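Local coordinates for protein glycerol-3-phosphate dehydrogenase [NAD(+)] 1 (Saccharomyces cerevisiae, PDB 4FGW) that catalyses the NAD-dependent interconversion of dihydroxyacetone phosphate and sn-glycerol 3-phosphate, driving glycerol production when yeast cells face hyperosmotic stress, at residues C150-E155 against V299-T304; G242-V247 against G274-F279; V161-S166 against M282-S287. One frame throughout, in Å; residues are numbered along the deposited sequence.

Contact 1: residues C150-E155 against V299-T304; sequences CLKGFE and VADLIT
Across the active-site cleft between the Rossmann-type NAD-binding domain and the helical C-terminal domain, Lys152 and Asp301 extend toward each other, one from each wall. Lys152 sits in the loop that follows strand 146-149 of the nucleotide-binding sheet, and by similarity it binds the substrate; Asp301 lies on helix 296-307. The backbones stay well apart, the CA atoms of Lys152 and Asp301 being 11.0 Å from each other, and the two side chains alone bridge the gap. Their ends form a salt bridge, NZ of Lys152 standing 3.0 Å from OD2 of Asp301. As a hydrogen bond it is weak: the lysine chain bends at chi3 and chi4, and OD2 lies beside its CE-NZ bond, not beyond the end. The firmer polar partner of this NZ is the carbonyl O of Gly181, with the carboxylate as a second, weaker hold. On the helix side, the carboxylate of Asp301 is swung out with CG anti to the backbone N (chi1 -151°). It also packs on Lys245, by similarity the proton acceptor, and so lies beside both lysine side chains. Putting an alanine at Asp301 would probably leave Lys152 without its acidic mate on this helix, its NZ held chiefly by Gly181. The two carboxylate oxygens are engaged unequally: OD1 of Asp301 lies 3.9 Å from NZ of Lys152, while OD2 of Asp301 also meets CE of Lys152, at 3.1 Å.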
loop_
_atom_site.group_PDB
_atom_site.type_symbol
_atom_site.label_atom_id
_atom_site.label_comp_id
_atom_site.label_asym_id
_atom_site.label_seq_id
_atom_site.Cartn_x
_atom_site.Cartn_y
_atom_site.Cartn_z
ATOM N N CYS A 150 9.827 20.931 -4.994
ATOM C CA CYS A 150 8.871 19.995 -5.596
ATOM C C CYS A 150 9.635 18.959 -6.455
ATOM O O CYS A 150 9.033 18.234 -7.245
ATOM C CB CYS A 150 7.847 20.753 -6.437
ATOM S SG CYS A 150 6.866 21.952 -5.514
ATOM N N LEU A 151 10.961 18.928 -6.335
ATOM C CA LEU A 151 11.806 18.013 -7.095
ATOM C C LEU A 151 11.760 16.639 -6.422
ATOM O O LEU A 151 12.207 16.484 -5.281
ATOM C CB LEU A 151 13.243 18.566 -7.223
ATOM C CG LEU A 151 13.450 19.746 -8.203
ATOM C CD1 LEU A 151 12.831 21.059 -7.675
ATOM C CD2 LEU A 151 14.932 19.984 -8.474
ATOM N N LYS A 152 11.218 15.664 -7.117
ATOM C CA LYS A 152 11.059 14.347 -6.570
ATOM C C LYS A 152 12.336 13.568 -6.496
ATOM O O LYS A 152 13.160 13.639 -7.360
ATOM C CB LYS A 152 10.068 13.561 -7.389
ATOM C CG LYS A 152 8.688 13.651 -6.881
ATOM C CD LYS A 152 7.834 12.651 -7.567
ATOM C CE LYS A 152 7.034 11.835 -6.622
ATOM N NZ LYS A 152 5.628 12.137 -6.782
ATOM N N GLY A 153 12.456 12.784 -5.451
ATOM C CA GLY A 153 13.624 11.951 -5.236
ATOM C C GLY A 153 14.741 12.647 -4.489
ATOM O O GLY A 153 14.530 13.671 -3.831
ATOM N N PHE A 154 15.935 12.058 -4.574
ATOM C CA PHE A 154 17.153 12.534 -3.932
ATOM C C PHE A 154 18.366 12.057 -4.747
ATOM O O PHE A 154 18.208 11.256 -5.670
ATOM C CB PHE A 154 17.221 12.036 -2.466
ATOM C CG PHE A 154 17.501 10.559 -2.286
ATOM C CD1 PHE A 154 18.711 10.124 -1.767
ATOM C CD2 PHE A 154 16.546 9.604 -2.624
ATOM C CE1 PHE A 154 18.968 8.762 -1.599
ATOM C CE2 PHE A 154 16.809 8.241 -2.464
ATOM C CZ PHE A 154 18.022 7.829 -1.964
ATOM N N GLU A 155 19.559 12.548 -4.410
ATOM C CA GLU A 155 20.800 12.172 -5.083
ATOM C C GLU A 155 21.395 10.962 -4.365
ATOM O O GLU A 155 21.530 10.970 -3.139
ATOM C CB GLU A 155 21.781 13.356 -5.101
ATOM C CG GLU A 155 22.712 13.369 -6.296
ATOM C CD GLU A 155 23.378 14.699 -6.604
ATOM O OE1 GLU A 155 23.951 14.807 -7.711
ATOM O OE2 GLU A 155 23.341 15.626 -5.759
ATOM N N VAL A 299 3.668 5.370 1.240
ATOM C CA VAL A 299 2.801 4.273 0.799
ATOM C C VAL A 299 1.929 4.575 -0.449
ATOM O O VAL A 299 1.911 3.766 -1.386
ATOM C CB VAL A 299 2.005 3.657 1.993
ATOM C CG1 VAL A 299 0.905 4.594 2.506
ATOM C CG2 VAL A 299 1.427 2.289 1.634
ATOM N N ALA A 300 1.231 5.731 -0.466
ATOM C CA ALA A 300 0.347 6.107 -1.581
ATOM C C ALA A 300 1.134 6.279 -2.890
ATOM O O ALA A 300 0.717 5.754 -3.932
ATOM C CB ALA A 300 -0.430 7.376 -1.248
ATOM N N ASP A 301 2.306 6.938 -2.823
ATOM C CA ASP A 301 3.132 7.118 -4.009
ATOM C C ASP A 301 3.674 5.795 -4.529
ATOM O O ASP A 301 3.736 5.591 -5.744
ATOM C CB ASP A 301 4.228 8.163 -3.796
ATOM C CG ASP A 301 4.613 8.877 -5.075
ATOM O OD1 ASP A 301 3.952 8.650 -6.102
ATOM O OD2 ASP A 301 5.576 9.662 -5.047
ATOM N N LEU A 302 3.998 4.876 -3.607
ATOM C CA LEU A 302 4.437 3.525 -3.949
ATOM C C LEU A 302 3.298 2.764 -4.670
ATOM O O LEU A 302 3.525 2.184 -5.729
ATOM C CB LEU A 302 4.872 2.780 -2.672
ATOM C CG LEU A 302 5.400 1.350 -2.854
ATOM C CD1 LEU A 302 6.742 1.345 -3.597
ATOM C CD2 LEU A 302 5.524 0.642 -1.523
ATOM N N ILE A 303 2.076 2.789 -4.093
ATOM C CA ILE A 303 0.896 2.126 -4.648
ATOM C C ILE A 303 0.607 2.586 -6.083
ATOM O O ILE A 303 0.527 1.748 -6.976
ATOM C CB ILE A 303 -0.344 2.226 -3.700
ATOM C CG1 ILE A 303 -0.110 1.399 -2.415
ATOM C CG2 ILE A 303 -1.644 1.768 -4.419
ATOM C CD1 ILE A 303 -1.118 1.669 -1.242
ATOM N N THR A 304 0.488 3.901 -6.304
ATOM C CA THR A 304 0.208 4.448 -7.636
ATOM C C THR A 304 1.254 4.087 -8.691
ATOM O O THR A 304 0.889 3.760 -9.823
ATOM C CB THR A 304 -0.166 5.940 -7.577
ATOM O OG1 THR A 304 -0.810 6.292 -8.804
ATOM C CG2 THR A 304 1.040 6.874 -7.329
#

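Contact 2: residues G242-V247 against G274-F279; sequences GALKNV and GEIIRF
Leu244 and Ile276 bring two long helices together where their CA atoms lie 6.5 Å apart. The short segments 242-247 and 274-279 run in roughly opposed directions, at 143°, with their axes 10.2 Å apart at closest approach. Segment 242-247 is kinked: the N of Ala243, Asn246 and Val247 lack their bonds to the preceding turn, and Val247 N bonds instead to Leu244 O. Leu244 does most of the work, pointing at the other helix and using two parts of its side chain. Its CB rests against CG1 of Ile276 at 3.7 Å. Its CD1 comes at Phe279 obliquely, 3.7 Å from CG of that ring, the two side chains set nearly perpendicular. Phe279 meets the methyl because its CG is anti to the backbone N (chi1 -168°). CD1 of Ile276 lies against the backbone where Leu244 joins Lys245, 4.0 Å from N of Lys245. The Lys245 side chain then leads away from this interface, and its NZ bonds OD1 of Asn246 at 2.9 Å, the donor 16° off the carbonyl plane, and Thr305 OG1 as well. The apolar seam thus lies on the same helix as Lys245, by similarity the proton acceptor. Around it, helix 340-354 packs on Leu244 and Phe279 through Val347, helix 361-371 on Leu244 through Phe363, and helix 296-307 on Ile276 through Leu302.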
loop_
_atom_site.group_PDB
_atom_site.type_symbol
_atom_site.label_atom_id
_atom_site.label_comp_id
_atom_site.label_asym_id
_atom_site.label_seq_id
_atom_site.Cartn_x
_atom_site.Cartn_y
_atom_site.Cartn_z
ATOM N N GLY A 242 10.255 9.020 -3.235
ATOM C CA GLY A 242 10.149 9.516 -4.609
ATOM C C GLY A 242 11.116 8.914 -5.613
ATOM O O GLY A 242 10.832 8.896 -6.817
ATOM N N ALA A 243 12.270 8.424 -5.129
ATOM C CA ALA A 243 13.274 7.765 -5.944
ATOM C C ALA A 243 13.128 6.246 -5.853
ATOM O O ALA A 243 12.991 5.600 -6.890
ATOM C CB ALA A 243 14.671 8.192 -5.509
ATOM N N LEU A 244 13.127 5.683 -4.618
ATOM C CA LEU A 244 13.081 4.240 -4.324
ATOM C C LEU A 244 11.865 3.459 -4.815
ATOM O O LEU A 244 12.007 2.280 -5.154
ATOM C CB LEU A 244 13.400 3.944 -2.848
ATOM C CG LEU A 244 14.752 4.453 -2.317
ATOM C CD1 LEU A 244 15.003 3.974 -0.915
ATOM C CD2 LEU A 244 15.908 4.045 -3.219
ATOM N N LYS A 245 10.692 4.123 -4.905
ATOM C CA LYS A 245 9.434 3.530 -5.381
ATOM C C LYS A 245 9.575 2.941 -6.787
ATOM O O LYS A 245 8.935 1.934 -7.096
ATOM C CB LYS A 245 8.263 4.548 -5.324
ATOM C CG LYS A 245 8.428 5.742 -6.273
ATOM C CD LYS A 245 7.316 6.762 -6.169
ATOM C CE LYS A 245 7.475 7.839 -7.217
ATOM N NZ LYS A 245 7.158 7.323 -8.571
ATOM N N ASN A 246 10.420 3.558 -7.628
ATOM C CA ASN A 246 10.628 3.118 -9.008
ATOM C C ASN A 246 11.431 1.835 -9.122
ATOM O O ASN A 246 11.231 1.084 -10.074
ATOM C CB ASN A 246 11.182 4.243 -9.865
ATOM C CG ASN A 246 10.346 5.495 -9.815
ATOM O OD1 ASN A 246 9.134 5.465 -9.579
ATOM N ND2 ASN A 246 10.985 6.628 -9.977
ATOM N N VAL A 247 12.292 1.553 -8.126
ATOM C CA VAL A 247 13.067 0.306 -8.053
ATOM C C VAL A 247 12.070 -0.811 -7.707
ATOM O O VAL A 247 12.086 -1.871 -8.341
ATOM C CB VAL A 247 14.243 0.389 -7.039
ATOM C CG1 VAL A 247 14.946 -0.960 -6.890
ATOM C CG2 VAL A 247 15.240 1.472 -7.442
ATOM N N GLY A 274 9.134 -1.933 3.122
ATOM C CA GLY A 274 10.048 -2.281 4.209
ATOM C C GLY A 274 11.473 -1.855 3.915
ATOM O O GLY A 274 12.160 -1.341 4.799
ATOM N N GLU A 275 11.907 -2.013 2.648
ATOM C CA GLU A 275 13.248 -1.633 2.206
ATOM C C GLU A 275 13.445 -0.123 2.107
ATOM O O GLU A 275 14.531 0.356 2.390
ATOM C CB GLU A 275 13.659 -2.381 0.937
ATOM C CG GLU A 275 14.060 -3.809 1.254
ATOM C CD GLU A 275 14.656 -4.631 0.137
ATOM O OE1 GLU A 275 14.593 -5.878 0.233
ATOM O OE2 GLU A 275 15.201 -4.040 -0.824
ATOM N N ILE A 276 12.378 0.624 1.773
ATOM C CA ILE A 276 12.367 2.092 1.723
ATOM C C ILE A 276 12.511 2.631 3.161
ATOM O O ILE A 276 13.313 3.530 3.391
ATOM C CB ILE A 276 11.100 2.631 0.987
ATOM C CG1 ILE A 276 11.108 2.198 -0.510
ATOM C CG2 ILE A 276 10.994 4.165 1.116
ATOM C CD1 ILE A 276 9.803 2.474 -1.331
ATOM N N ILE A 277 11.769 2.047 4.127
ATOM C CA ILE A 277 11.845 2.424 5.548
ATOM C C ILE A 277 13.264 2.190 6.072
ATOM O O ILE A 277 13.856 3.092 6.674
ATOM C CB ILE A 277 10.775 1.665 6.400
ATOM C CG1 ILE A 277 9.347 2.082 5.992
ATOM C CG2 ILE A 277 11.013 1.852 7.909
ATOM C CD1 ILE A 277 8.245 1.081 6.298
ATOM N N ARG A 278 13.801 0.983 5.819
ATOM C CA ARG A 278 15.124 0.538 6.240
ATOM C C ARG A 278 16.211 1.453 5.678
ATOM O O ARG A 278 17.117 1.820 6.421
ATOM C CB ARG A 278 15.343 -0.924 5.816
ATOM C CG ARG A 278 16.602 -1.583 6.382
ATOM C CD ARG A 278 16.732 -3.029 5.935
ATOM N NE ARG A 278 15.574 -3.831 6.339
ATOM C CZ ARG A 278 14.974 -4.733 5.567
ATOM N NH1 ARG A 278 15.428 -4.978 4.344
ATOM N NH2 ARG A 278 13.923 -5.404 6.015
ATOM N N PHE A 279 16.098 1.844 4.389
ATOM C CA PHE A 279 17.043 2.735 3.716
ATOM C C PHE A 279 17.027 4.122 4.350
ATOM O O PHE A 279 18.092 4.687 4.614
ATOM C CB PHE A 279 16.757 2.818 2.202
ATOM C CG PHE A 279 17.849 3.486 1.396
ATOM C CD1 PHE A 279 18.816 2.731 0.747
ATOM C CD2 PHE A 279 17.919 4.873 1.300
ATOM C CE1 PHE A 279 19.836 3.350 0.019
ATOM C CE2 PHE A 279 18.940 5.490 0.576
ATOM C CZ PHE A 279 19.887 4.725 -0.066
#

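Contact 3: residues V161-S166 against M282-S287; sequences VQLLSS and MFFPES
Phe284 reaches from the end of helix 261-283 to the chain that leads from the short strand 160-162 into helix 164-172, and meets Val161 and Leu163 there. The contact joins the N-terminal, NAD-binding part of the chain to the helical C-terminal part.

The aromatic-aliphatic contacts dominate. Leu163, which occupies the N-cap position of helix 164-172, and Phe284 lie alongside each other, their side chains running opposite ways. CG of Leu163 and its CD2 both lie close to the same ring atom, CE1 of Phe284, the CG at 3.6 Å, with CD2 also 3.9 Å from CZ of Phe284. Val161 comes to a neighbouring part of the ring: its CG2 is 4.0 Å from CE2 of Phe284 and equally near CZ. Both side chains approach the ring obliquely, so its far end is held between a leucine and a valine. Phe284 delivers that end because its CG is anti to the carbonyl carbon (chi1 -61°), just where the chain has left helical geometry.

A purely aliphatic touch adds to this. The same CG2 of Val161 lies 4.1 Å from CB of Phe283, whose ring is taken up by other groups: CG of Met282 sits 4.0 Å above the ring plane, over its centre, and Trp350 and Phe279 meet it as well. Beyond the two segments, Phe284 also leans on Ala236 and Ile240 of helix 235-257, and Val161 on Trp350.

Every touch across these segments is carbon on carbon. Shape and hydrophobic burial therefore hold them, without directional bonds to set the orientation, at a partly exposed junction.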
loop_
_atom_site.group_PDB
_atom_site.type_symbol
_atom_site.label_atom_id
_atom_site.label_comp_id
_atom_site.label_asym_id
_atom_site.label_seq_id
_atom_site.Cartn_x
_atom_site.Cartn_y
_atom_site.Cartn_z
ATOM N N VAL A 161 24.894 9.996 -0.423
ATOM C CA VAL A 161 23.476 10.335 -0.515
ATOM C C VAL A 161 23.260 11.806 -0.173
ATOM O O VAL A 161 23.860 12.308 0.775
ATOM C CB VAL A 161 22.534 9.408 0.308
ATOM C CG1 VAL A 161 22.321 8.076 -0.392
ATOM C CG2 VAL A 161 23.022 9.202 1.743
ATOM N N GLN A 162 22.404 12.494 -0.938
ATOM C CA GLN A 162 22.085 13.899 -0.677
ATOM C C GLN A 162 20.677 14.278 -1.108
ATOM O O GLN A 162 20.246 13.942 -2.208
ATOM C CB GLN A 162 23.114 14.857 -1.300
ATOM C CG GLN A 162 22.952 16.306 -0.815
ATOM C CD GLN A 162 23.932 17.266 -1.429
ATOM O OE1 GLN A 162 24.900 17.674 -0.788
ATOM N NE2 GLN A 162 23.678 17.682 -2.666
ATOM N N LEU A 163 19.977 15.012 -0.233
ATOM C CA LEU A 163 18.655 15.552 -0.510
ATOM C C LEU A 163 18.838 16.795 -1.389
ATOM O O LEU A 163 19.777 17.569 -1.173
ATOM C CB LEU A 163 17.917 15.912 0.798
ATOM C CG LEU A 163 17.761 14.806 1.861
ATOM C CD1 LEU A 163 17.181 15.362 3.141
ATOM C CD2 LEU A 163 16.917 13.637 1.358
ATOM N N LEU A 164 17.971 17.013 -2.360
ATOM C CA LEU A 164 18.081 18.158 -3.247
ATOM C C LEU A 164 17.657 19.464 -2.616
ATOM O O LEU A 164 18.008 20.529 -3.070
ATOM C CB LEU A 164 17.253 17.935 -4.498
ATOM C CG LEU A 164 17.285 16.567 -5.152
ATOM C CD1 LEU A 164 16.300 16.513 -6.262
ATOM C CD2 LEU A 164 18.621 16.248 -5.668
ATOM N N SER A 165 16.853 19.368 -1.583
ATOM C CA SER A 165 16.504 20.487 -0.704
ATOM C C SER A 165 17.751 20.928 0.098
ATOM O O SER A 165 17.961 22.131 0.293
ATOM C CB SER A 165 15.369 20.089 0.237
ATOM O OG SER A 165 15.572 18.813 0.821
ATOM N N SER A 166 18.609 19.959 0.500
ATOM C CA SER A 166 19.858 20.244 1.213
ATOM C C SER A 166 20.862 20.933 0.296
ATOM O O SER A 166 21.628 21.775 0.769
ATOM C CB SER A 166 20.468 18.975 1.797
ATOM O OG SER A 166 19.691 18.445 2.858
ATOM N N MET A 282 18.483 4.083 7.973
ATOM C CA MET A 282 19.898 3.716 7.958
ATOM C C MET A 282 20.757 4.915 7.537
ATOM O O MET A 282 21.794 5.161 8.150
ATOM C CB MET A 282 20.129 2.533 7.001
ATOM C CG MET A 282 21.492 1.886 7.128
ATOM S SD MET A 282 21.722 0.508 5.974
ATOM C CE MET A 282 20.696 -0.761 6.754
ATOM N N PHE A 283 20.323 5.653 6.497
ATOM C CA PHE A 283 21.058 6.780 5.927
ATOM C C PHE A 283 20.566 8.176 6.298
ATOM O O PHE A 283 21.323 9.140 6.167
ATOM C CB PHE A 283 21.210 6.605 4.403
ATOM C CG PHE A 283 21.851 5.285 4.039
ATOM C CD1 PHE A 283 21.097 4.253 3.494
ATOM C CD2 PHE A 283 23.194 5.045 4.314
ATOM C CE1 PHE A 283 21.683 3.017 3.196
ATOM C CE2 PHE A 283 23.775 3.812 4.024
ATOM C CZ PHE A 283 23.021 2.810 3.453
ATOM N N PHE A 284 19.371 8.281 6.864
ATOM C CA PHE A 284 18.857 9.551 7.374
ATOM C C PHE A 284 18.148 9.378 8.712
ATOM O O PHE A 284 17.090 9.916 8.948
ATOM C CB PHE A 284 17.894 10.177 6.385
ATOM C CG PHE A 284 18.501 10.491 5.064
ATOM C CD1 PHE A 284 18.826 11.780 4.734
ATOM C CD2 PHE A 284 18.727 9.502 4.145
ATOM C CE1 PHE A 284 19.373 12.071 3.525
ATOM C CE2 PHE A 284 19.271 9.797 2.940
ATOM C CZ PHE A 284 19.594 11.084 2.630
ATOM N N PRO A 285 18.770 8.619 9.585
ATOM C CA PRO A 285 18.234 8.261 10.892
ATOM C C PRO A 285 17.316 9.252 11.573
ATOM O O PRO A 285 16.675 8.845 12.516
ATOM C CB PRO A 285 19.497 8.095 11.739
ATOM C CG PRO A 285 20.629 8.077 10.767
ATOM C CD PRO A 285 20.196 8.934 9.661
ATOM N N GLU A 286 17.250 10.501 11.163
ATOM C CA GLU A 286 16.285 11.380 11.788
ATOM C C GLU A 286 14.920 11.211 11.123
ATOM O O GLU A 286 14.002 11.987 11.328
ATOM C CB GLU A 286 16.744 12.820 11.706
ATOM C CG GLU A 286 17.976 13.106 12.523
ATOM C CD GLU A 286 17.682 13.268 13.991
ATOM O OE1 GLU A 286 17.593 14.420 14.444
ATOM O OE2 GLU A 286 17.554 12.250 14.696
ATOM N N SER A 287 14.798 10.174 10.320
ATOM C CA SER A 287 13.592 9.938 9.570
ATOM C C SER A 287 12.615 9.114 10.362
ATOM O O SER A 287 13.008 8.154 10.997
ATOM C CB SER A 287 13.939 9.193 8.311
ATOM O OG SER A 287 13.025 9.502 7.321
#

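How the contacts relate
Contact 2 is the buried one, contact 1 is partly buried in the cleft, and contact 3 lies at the surface. The chemistry follows: contact 1 rests on a single pair of charges, whereas contacts 2 and 3 are apolar, helix against helix in one and strand and helix start against helix end in the other. Helix 261-283 serves both contacts 2 and 3, while contacts 1 and 3 each tie the N-terminal part of the chain to the C-terminal part. Phe154 of the loop in contact 1 touches both of the others, its CZ 3.6 Å from CE2 of Phe279 and its CE1 3.6 Å from CG1 of Val161.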